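Local atomic coordinates of 30-kDa cleavage and polyadenylation specificity factor 30 (Arabidopsis thaliana, PDB entry 5ZUU), a protein that helps form pre-mRNA 3' ends and select poly(A) sites within the CPSF complex, binding RNA, here an m6A-modified strand, through this YTH domain. Residues F63-N66 and F71-C74; F115-N120 and Y153-S158. All blocks are in the same frame, centred on the assembly; numbering follows the deposited sequence.

Contact 1 of 2, residues F63-N66 and F71-C74; sequences FSVN and FQGC. With nucleotides of chain F.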
ATOM      1  N   PHE A  63       0.921   1.871  -3.020  1.00 11.81           N
ATOM      2  CA  PHE A  63       1.478   3.140  -2.578  1.00 12.32           C
ATOM      3  C   PHE A  63       2.229   3.851  -3.629  1.00 11.31           C
ATOM      4  O   PHE A  63       2.926   3.275  -4.407  1.00 11.35           O
ATOM      5  CB  PHE A  63       2.448   2.975  -1.394  1.00 13.80           C
ATOM      6  CG  PHE A  63       1.763   2.912  -0.092  1.00 15.91           C
ATOM      7  CD1 PHE A  63       0.852   1.866   0.171  1.00 16.79           C
ATOM      8  CD2 PHE A  63       1.986   3.882   0.896  1.00 17.79           C
ATOM      9  CE1 PHE A  63       0.206   1.773   1.406  1.00 18.44           C
ATOM     10  CE2 PHE A  63       1.330   3.805   2.117  1.00 17.46           C
ATOM     11  CZ  PHE A  63       0.439   2.753   2.382  1.00 17.91           C
ATOM     12  N   SER A  64       2.152   5.145  -3.584  1.00 11.14           N
ATOM     13  CA  SER A  64       2.966   5.965  -4.410  1.00 10.83           C
ATOM     14  C   SER A  64       3.224   7.273  -3.752  1.00 11.66           C
ATOM     15  O   SER A  64       2.257   8.006  -3.399  1.00 12.19           O
ATOM     16  CB  SER A  64       2.320   6.145  -5.738  1.00 10.65           C
ATOM     17  OG  SER A  64       3.011   7.178  -6.473  1.00 11.17           O
ATOM     18  N   VAL A  65       4.512   7.608  -3.586  1.00 12.19           N
ATOM     19  CA  VAL A  65       4.902   8.940  -3.089  1.00 12.04           C
ATOM     20  C   VAL A  65       4.710  10.054  -4.177  1.00 11.70           C
ATOM     21  O   VAL A  65       5.175   9.916  -5.286  1.00 10.37           O
ATOM     22  CB  VAL A  65       6.332   8.936  -2.544  1.00 11.64           C
ATOM     23  CG1 VAL A  65       6.719  10.313  -2.088  1.00 11.76           C
ATOM     24  CG2 VAL A  65       6.449   7.937  -1.391  1.00 12.31           C
ATOM     25  N   ASN A  66       3.998  11.132  -3.816  1.00 12.52           N
ATOM     26  CA  ASN A  66       3.751  12.267  -4.718  1.00 13.69           C
ATOM     27  C   ASN A  66       5.065  12.711  -5.388  1.00 13.53           C
ATOM     28  O   ASN A  66       6.105  12.790  -4.750  1.00 12.77           O
ATOM     29  CB  ASN A  66       3.193  13.502  -3.975  1.00 13.78           C
ATOM     30  CG  ASN A  66       1.841  13.278  -3.336  1.00 15.12           C
ATOM     31  OD1 ASN A  66       1.289  12.172  -3.351  1.00 14.29           O
ATOM     32  ND2 ASN A  66       1.264  14.363  -2.821  1.00 14.50           N
ATOM     33  N   PHE A  71       5.283   4.003  -8.455  1.00 12.84           N
ATOM     34  CA  PHE A  71       4.681   3.258  -7.366  1.00 11.92           C
ATOM     35  C   PHE A  71       5.792   2.573  -6.620  1.00 11.99           C
ATOM     36  O   PHE A  71       6.706   2.096  -7.265  1.00 13.08           O
ATOM     37  CB  PHE A  71       3.677   2.231  -7.870  1.00 11.06           C
ATOM     38  CG  PHE A  71       2.477   2.838  -8.571  1.00 11.11           C
ATOM     39  CD1 PHE A  71       1.393   3.352  -7.839  1.00 11.49           C
ATOM     40  CD2 PHE A  71       2.438   2.930  -9.981  1.00 11.58           C
ATOM     41  CE1 PHE A  71       0.307   3.930  -8.505  1.00 11.58           C
ATOM     42  CE2 PHE A  71       1.342   3.513 -10.656  1.00 11.41           C
ATOM     43  CZ  PHE A  71       0.290   4.007  -9.919  1.00 11.43           C
ATOM     44  N   GLN A  72       5.673   2.465  -5.285  1.00 11.74           N
ATOM     45  CA  GLN A  72       6.682   1.886  -4.427  1.00 11.10           C
ATOM     46  C   GLN A  72       6.301   0.529  -3.823  1.00 12.15           C
ATOM     47  O   GLN A  72       7.104  -0.122  -3.098  1.00 13.12           O
ATOM     48  CB  GLN A  72       7.010   2.831  -3.287  1.00 10.82           C
ATOM     49  CG  GLN A  72       7.899   3.987  -3.609  1.00 11.38           C
ATOM     50  CD  GLN A  72       7.201   5.141  -4.333  1.00 11.53           C
ATOM     51  OE1 GLN A  72       6.049   5.430  -4.083  1.00 10.94           O
ATOM     52  NE2 GLN A  72       7.900   5.773  -5.232  1.00 12.16           N
ATOM     53  N   GLY A  73       5.096   0.047  -4.051  1.00 12.61           N
ATOM     54  CA  GLY A  73       4.723  -1.281  -3.496  1.00 12.59           C
ATOM     55  C   GLY A  73       3.275  -1.394  -3.161  1.00 12.22           C
ATOM     56  O   GLY A  73       2.478  -0.480  -3.505  1.00 12.89           O
ATOM     57  N   CYS A  74       2.941  -2.495  -2.501  1.00 11.76           N
ATOM     58  CA  CYS A  74       1.604  -2.801  -2.100  1.00 11.55           C
ATOM     59  C   CYS A  74       1.610  -3.505  -0.737  1.00 11.42           C
ATOM     60  O   CYS A  74       2.569  -4.186  -0.379  1.00  9.71           O
ATOM     61  CB  CYS A  74       0.834  -3.573  -3.186  1.00 11.98           C
ATOM     62  SG  CYS A  74       1.336  -5.255  -3.514  1.00 13.86           S
TER
ATOM     63  P     C F   6      -3.148  13.720  -3.210  1.00 13.25           P
ATOM     64  OP1   C F   6      -3.299  14.992  -3.916  1.00 13.64           O
ATOM     65  OP2   C F   6      -4.360  12.936  -2.859  1.00 13.76           O
ATOM     66  O5'   C F   6      -2.238  12.736  -4.098  1.00 13.22           O
ATOM     67  C5'   C F   6      -1.415  13.272  -5.139  1.00 12.83           C
ATOM     68  C4'   C F   6      -1.871  12.760  -6.483  1.00 13.50           C
ATOM     69  O4'   C F   6      -3.186  13.283  -6.785  1.00 13.01           O
ATOM     70  C3'   C F   6      -1.007  13.147  -7.676  1.00 13.41           C
ATOM     71  O3'   C F   6       0.088  12.246  -7.781  1.00 12.67           O
ATOM     72  C2'   C F   6      -1.997  13.027  -8.812  1.00 12.87           C
ATOM     73  O2'   C F   6      -2.197  11.689  -9.232  1.00 11.75           O
ATOM     74  C1'   C F   6      -3.252  13.605  -8.164  1.00 13.85           C
ATOM     75  N1    C F   6      -3.412  15.070  -8.289  1.00 15.21           N
ATOM     76  C2    C F   6      -3.734  15.596  -9.544  1.00 15.65           C
ATOM     77  O2    C F   6      -3.815  14.830 -10.513  1.00 15.44           O
ATOM     78  N3    C F   6      -3.958  16.922  -9.670  1.00 15.50           N
ATOM     79  C4    C F   6      -3.891  17.713  -8.595  1.00 16.69           C
ATOM     80  N4    C F   6      -4.105  19.013  -8.771  1.00 16.00           N
ATOM     81  C5    C F   6      -3.573  17.205  -7.296  1.00 16.26           C
ATOM     82  C6    C F   6      -3.349  15.888  -7.191  1.00 15.70           C
ATOM     83  P     U F   7       1.498  12.714  -8.303  1.00 13.82           P
ATOM     84  OP1   U F   7       2.402  11.588  -8.136  1.00 15.52           O
ATOM     85  OP2   U F   7       1.866  13.980  -7.754  1.00 14.36           O
ATOM     86  O5'   U F   7       1.285  12.952  -9.862  1.00 14.71           O
ATOM     87  C5'   U F   7       1.008  11.830 -10.695  1.00 15.63           C
ATOM     88  C4'   U F   7       0.608  12.303 -12.058  1.00 16.19           C
ATOM     89  O4'   U F   7      -0.580  13.129 -11.970  1.00 17.22           O
ATOM     90  C3'   U F   7       1.642  13.178 -12.732  1.00 16.93           C
ATOM     91  O3'   U F   7       2.515  12.313 -13.433  1.00 19.49           O
ATOM     92  C2'   U F   7       0.807  13.996 -13.685  1.00 16.92           C
ATOM     93  O2'   U F   7       0.383  13.244 -14.800  1.00 15.94           O
ATOM     94  C1'   U F   7      -0.426  14.249 -12.836  1.00 16.83           C
ATOM     95  N1    U F   7      -0.417  15.468 -12.025  1.00 15.60           N
ATOM     96  C2    U F   7      -0.764  16.664 -12.635  1.00 16.18           C
ATOM     97  O2    U F   7      -0.940  16.776 -13.845  1.00 16.74           O
ATOM     98  N3    U F   7      -0.852  17.734 -11.784  1.00 16.48           N
ATOM     99  C4    U F   7      -0.685  17.730 -10.415  1.00 16.11           C
ATOM    100  O4    U F   7      -0.843  18.774  -9.785  1.00 15.43           O
ATOM    101  C5    U F   7      -0.317  16.462  -9.863  1.00 15.64           C
ATOM    102  C6    U F   7      -0.217  15.398 -10.665  1.00 15.64           C
TER
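Phe63 pairs through its backbone with two consecutive residues of 71-74: its N donates to Gly73 O at 2.9 Å, and Gln72 N donates to Phe63 O at 3.0 Å. Two residues facing one is the pattern of a beta bulge, set near the end of the antiparallel hairpin of strands 58-65 and 70-77. Beyond it a side chain takes over the pairing. Val65 N gives a 2.7 Å bond to Gln72 OE1, met 27° out of the amide plane with a nearly straight N-H (162°). The bend at chi2 (78°) brings OE1 back across the gap, and the Gln72 side chain crosses that of Val65 at about a right angle; OE1 also lies 3.7 Å from Val65 CG2. Next to it, Ser64 CB packs obliquely on the Phe71 ring, 3.6 Å from CD1, while Phe63 O lies at that ring's edge.

Further out, Thr68 and Glu112 accept from Gln72 NE2, so both ends of the amide are engaged and its flip is fixed. Ser64 OG bonds to His70 O and Lys23 NZ. On the RNA side, the Asn66 carboxamide packs against the ribose of C6 of chain F, with OD1 3.4 Å from C5'. Beyond the bulge, Val65 N is thus satisfied by the Gln72 side-chain carbonyl rather than by a backbone O of 71-74, whereas the buried Gly73 N has no partner in the model.

Contact 2 of 2, residues F115-N120 and Y153-S158; sequences FHKTRN and YLEPDS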
ATOM      1  N   PHE A 115       5.992   4.935 -13.646  1.00 14.48           N
ATOM      2  CA  PHE A 115       4.714   5.267 -14.286  1.00 14.66           C
ATOM      3  C   PHE A 115       4.759   5.008 -15.812  1.00 15.21           C
ATOM      4  O   PHE A 115       3.731   4.715 -16.429  1.00 17.14           O
ATOM      5  CB  PHE A 115       4.304   6.757 -14.052  1.00 13.81           C
ATOM      6  CG  PHE A 115       3.903   7.127 -12.621  1.00 13.93           C
ATOM      7  CD1 PHE A 115       3.541   6.198 -11.675  1.00 13.23           C
ATOM      8  CD2 PHE A 115       3.839   8.492 -12.238  1.00 14.41           C
ATOM      9  CE1 PHE A 115       3.194   6.575 -10.381  1.00 12.47           C
ATOM     10  CE2 PHE A 115       3.475   8.850 -10.938  1.00 13.70           C
ATOM     11  CZ  PHE A 115       3.134   7.890 -10.029  1.00 13.08           C
ATOM     12  N   HIS A 116       5.933   5.169 -16.408  1.00 15.48           N
ATOM     13  CA  HIS A 116       6.154   4.870 -17.843  1.00 15.05           C
ATOM     14  C   HIS A 116       5.666   3.468 -18.115  1.00 15.07           C
ATOM     15  O   HIS A 116       4.922   3.202 -19.104  1.00 14.33           O
ATOM     16  CB  HIS A 116       7.644   5.013 -18.200  1.00 14.54           C
ATOM     17  CG  HIS A 116       7.899   5.015 -19.678  1.00 17.10           C
ATOM     18  ND1 HIS A 116       7.231   5.873 -20.545  1.00 16.36           N
ATOM     19  CD2 HIS A 116       8.658   4.201 -20.453  1.00 16.41           C
ATOM     20  CE1 HIS A 116       7.608   5.599 -21.789  1.00 18.52           C
ATOM     21  NE2 HIS A 116       8.491   4.613 -21.752  1.00 17.20           N
ATOM     22  N   LYS A 117       6.007   2.574 -17.193  1.00 14.01           N
ATOM     23  CA  LYS A 117       5.625   1.175 -17.335  1.00 14.40           C
ATOM     24  C   LYS A 117       4.166   0.856 -17.112  1.00 13.87           C
ATOM     25  O   LYS A 117       3.755  -0.201 -17.499  1.00 15.66           O
ATOM     26  CB  LYS A 117       6.468   0.279 -16.444  1.00 14.50           C
ATOM     27  CG  LYS A 117       7.889   0.228 -16.916  1.00 15.57           C
ATOM     28  CD  LYS A 117       8.672  -0.557 -15.889  1.00 16.18           C
ATOM     29  CE  LYS A 117      10.166  -0.528 -16.135  1.00 16.32           C
ATOM     30  NZ  LYS A 117      10.764  -1.009 -14.845  1.00 17.24           N
ATOM     31  N   THR A 118       3.400   1.763 -16.532  1.00 12.42           N
ATOM     32  CA  THR A 118       1.974   1.638 -16.351  1.00 11.62           C
ATOM     33  C   THR A 118       1.166   2.465 -17.295  1.00 11.86           C
ATOM     34  O   THR A 118      -0.028   2.601 -17.105  1.00 11.83           O
ATOM     35  CB  THR A 118       1.543   2.057 -14.922  1.00 11.12           C
ATOM     36  OG1 THR A 118       1.583   3.475 -14.789  1.00 10.78           O
ATOM     37  CG2 THR A 118       2.429   1.482 -13.911  1.00 10.70           C
ATOM     38  N   ARG A 119       1.779   2.974 -18.346  1.00 12.47           N
ATOM     39  CA  ARG A 119       1.156   4.030 -19.159  1.00 12.98           C
ATOM     40  C   ARG A 119       0.034   3.503 -20.060  1.00 12.88           C
ATOM     41  O   ARG A 119      -0.749   4.288 -20.554  1.00 11.64           O
ATOM     42  CB  ARG A 119       2.203   4.791 -19.987  1.00 12.85           C
ATOM     43  CG  ARG A 119       2.862   4.013 -21.158  1.00 14.42           C
ATOM     44  CD  ARG A 119       3.996   4.880 -21.782  1.00 14.51           C
ATOM     45  NE  ARG A 119       4.616   4.271 -22.947  1.00 14.28           N
ATOM     46  CZ  ARG A 119       5.467   3.240 -22.911  1.00 15.98           C
ATOM     47  NH1 ARG A 119       5.822   2.603 -21.773  1.00 16.89           N
ATOM     48  NH2 ARG A 119       5.972   2.801 -24.035  1.00 17.29           N
ATOM     49  N   ASN A 120      -0.061   2.193 -20.273  1.00 13.38           N
ATOM     50  CA  ASN A 120      -1.183   1.651 -21.049  1.00 13.55           C
ATOM     51  C   ASN A 120      -2.331   1.169 -20.168  1.00 14.26           C
ATOM     52  O   ASN A 120      -3.265   0.515 -20.648  1.00 16.71           O
ATOM     53  CB  ASN A 120      -0.684   0.610 -22.044  1.00 14.00           C
ATOM     54  CG  ASN A 120      -0.162  -0.628 -21.371  1.00 13.78           C
ATOM     55  OD1 ASN A 120       0.203  -0.539 -20.198  1.00 15.65           O
ATOM     56  ND2 ASN A 120      -0.119  -1.765 -22.090  1.00 11.89           N
ATOM     57  N   TYR A 153       4.981  -6.875  -8.945  1.00 12.38           N
ATOM     58  CA  TYR A 153       5.669  -8.170  -8.786  1.00 12.74           C
ATOM     59  C   TYR A 153       6.692  -8.498  -9.926  1.00 13.65           C
ATOM     60  O   TYR A 153       7.508  -9.399  -9.746  1.00 15.57           O
ATOM     61  CB  TYR A 153       4.656  -9.268  -8.640  1.00 12.76           C
ATOM     62  CG  TYR A 153       4.114  -9.267  -7.246  1.00 13.46           C
ATOM     63  CD1 TYR A 153       4.766  -9.958  -6.210  1.00 13.70           C
ATOM     64  CD2 TYR A 153       2.976  -8.527  -6.930  1.00 13.03           C
ATOM     65  CE1 TYR A 153       4.264  -9.923  -4.921  1.00 13.80           C
ATOM     66  CE2 TYR A 153       2.474  -8.489  -5.663  1.00 13.12           C
ATOM     67  CZ  TYR A 153       3.122  -9.165  -4.639  1.00 13.63           C
ATOM     68  OH  TYR A 153       2.539  -9.160  -3.389  1.00 11.79           O
ATOM     69  N   LEU A 154       6.671  -7.784 -11.061  1.00 12.19           N
ATOM     70  CA  LEU A 154       7.729  -7.897 -12.031  1.00 12.53           C
ATOM     71  C   LEU A 154       8.975  -7.143 -11.639  1.00 12.48           C
ATOM     72  O   LEU A 154      10.043  -7.462 -12.158  1.00 13.08           O
ATOM     73  CB  LEU A 154       7.270  -7.445 -13.424  1.00 12.06           C
ATOM     74  CG  LEU A 154       6.064  -8.158 -13.943  1.00 11.47           C
ATOM     75  CD1 LEU A 154       5.670  -7.499 -15.249  1.00 12.36           C
ATOM     76  CD2 LEU A 154       6.267  -9.633 -14.134  1.00 11.26           C
ATOM     77  N   GLU A 155       8.891  -6.162 -10.741  1.00 12.33           N
ATOM     78  CA  GLU A 155      10.060  -5.390 -10.375  1.00 12.97           C
ATOM     79  C   GLU A 155      10.855  -6.054  -9.305  1.00 12.72           C
ATOM     80  O   GLU A 155      10.305  -6.737  -8.460  1.00 13.58           O
ATOM     81  CB  GLU A 155       9.719  -3.952  -9.917  1.00 13.80           C
ATOM     82  CG  GLU A 155       9.062  -3.135 -10.995  1.00 13.42           C
ATOM     83  CD  GLU A 155       9.919  -3.045 -12.253  1.00 14.51           C
ATOM     84  OE1 GLU A 155       9.356  -3.108 -13.394  1.00 15.86           O
ATOM     85  OE2 GLU A 155      11.146  -2.838 -12.119  1.00 13.53           O
ATOM     86  N   PRO A 156      12.185  -5.901  -9.356  1.00 14.19           N
ATOM     87  CA  PRO A 156      13.057  -6.427  -8.250  1.00 13.40           C
ATOM     88  C   PRO A 156      12.704  -5.742  -6.925  1.00 13.86           C
ATOM     89  O   PRO A 156      12.310  -4.538  -6.913  1.00 12.31           O
ATOM     90  CB  PRO A 156      14.461  -6.014  -8.659  1.00 13.44           C
ATOM     91  CG  PRO A 156      14.356  -5.781 -10.148  1.00 14.30           C
ATOM     92  CD  PRO A 156      12.969  -5.303 -10.450  1.00 13.78           C
ATOM     93  N   ASP A 157      12.836  -6.497  -5.838  1.00 13.59           N
ATOM     94  CA  ASP A 157      12.693  -5.970  -4.505  1.00 14.82           C
ATOM     95  C   ASP A 157      13.569  -4.735  -4.335  1.00 15.45           C
ATOM     96  O   ASP A 157      14.712  -4.747  -4.804  1.00 16.09           O
ATOM     97  CB  ASP A 157      13.160  -7.004  -3.474  1.00 15.17           C
ATOM     98  CG  ASP A 157      12.277  -8.169  -3.384  1.00 16.60           C
ATOM     99  OD1 ASP A 157      11.190  -8.244  -4.033  1.00 16.73           O
ATOM    100  OD2 ASP A 157      12.652  -9.086  -2.621  1.00 21.09           O
ATOM    101  N   SER A 158      13.039  -3.657  -3.729  1.00 15.14           N
ATOM    102  CA  SER A 158      13.845  -2.574  -3.289  1.00 16.51           C
ATOM    103  C   SER A 158      14.465  -2.987  -1.958  1.00 18.67           C
ATOM    104  O   SER A 158      14.113  -4.025  -1.324  1.00 17.24           O
ATOM    105  CB  SER A 158      13.034  -1.252  -3.091  1.00 17.04           C
ATOM    106  OG  SER A 158      12.099  -1.437  -2.039  1.00 16.88           O
TER
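Lys117 and Glu155 make this contact by themselves: a surface salt bridge of the YTH domain joins the loop after strand 103-114 to the residue just past helix 142-154. Along the loop, Phe115 comes first. Its carbonyl O opens the turn and takes two bonds from Thr118, one from N and one from OG1, each 3.0 Å and both arriving from the same face of the carbonyl plane. His116 follows and starts a short 3-10 turn, its own N held by Ser114 OG.

Lys117 then leaves the turn and crosses to the other segment. Its chain is extended beyond CG (chi2 174°), carrying NZ to 2.9 Å from Glu155 OE1. The ammonium group approaches from above the carboxylate plane, 38° out of it, with OE2 somewhat farther from NZ at 3.3 Å. Glu155 comes from the opposite direction on a chain bent at chi2, and Lys109 NZ bonds to its backbone O, which ties the chain just past helix 142-154 to strand 103-114. Lys117 is exposed, so solvent probably screens the bridge; both residues also touch crystal neighbours, which may affect how they are placed.

Thr118, by contrast, is buried against Leu148 and Leu151 of helix 142-154, so the turn packs on the helix itself, while the salt bridge reaches the residue just after it. Arg119 closes the turn by folding back over His116: N and NH1 reach His116 O from opposite faces of its carbonyl plane, and NH1 lies 3.3 Å above the centre of the His116 ring.

The centres of the two contacts lie 11 Å apart, and contact 1 is complete along the chain before contact 2 begins. Contact 1 is a buried hairpin pairing inside the main mixed sheet; contact 2 is on the surface, where the loop leaving strand 103-114, the neighbour of strand 70-77 in that sheet, meets the end of helix 142-154. They touch: the Phe71 and Phe115 rings meet edge-to-face, with CE2 of Phe71 3.6 Å from CE1 of Phe115, and Cys74 packs on Tyr153. Phe71 also touches Leu148 and Leu152, so helix 142-154 packs on the face of Phe71 and Cys74. Buried packing reaches the loop through Phe115 and Thr118, while the Lys117 salt bridge stays at the surface.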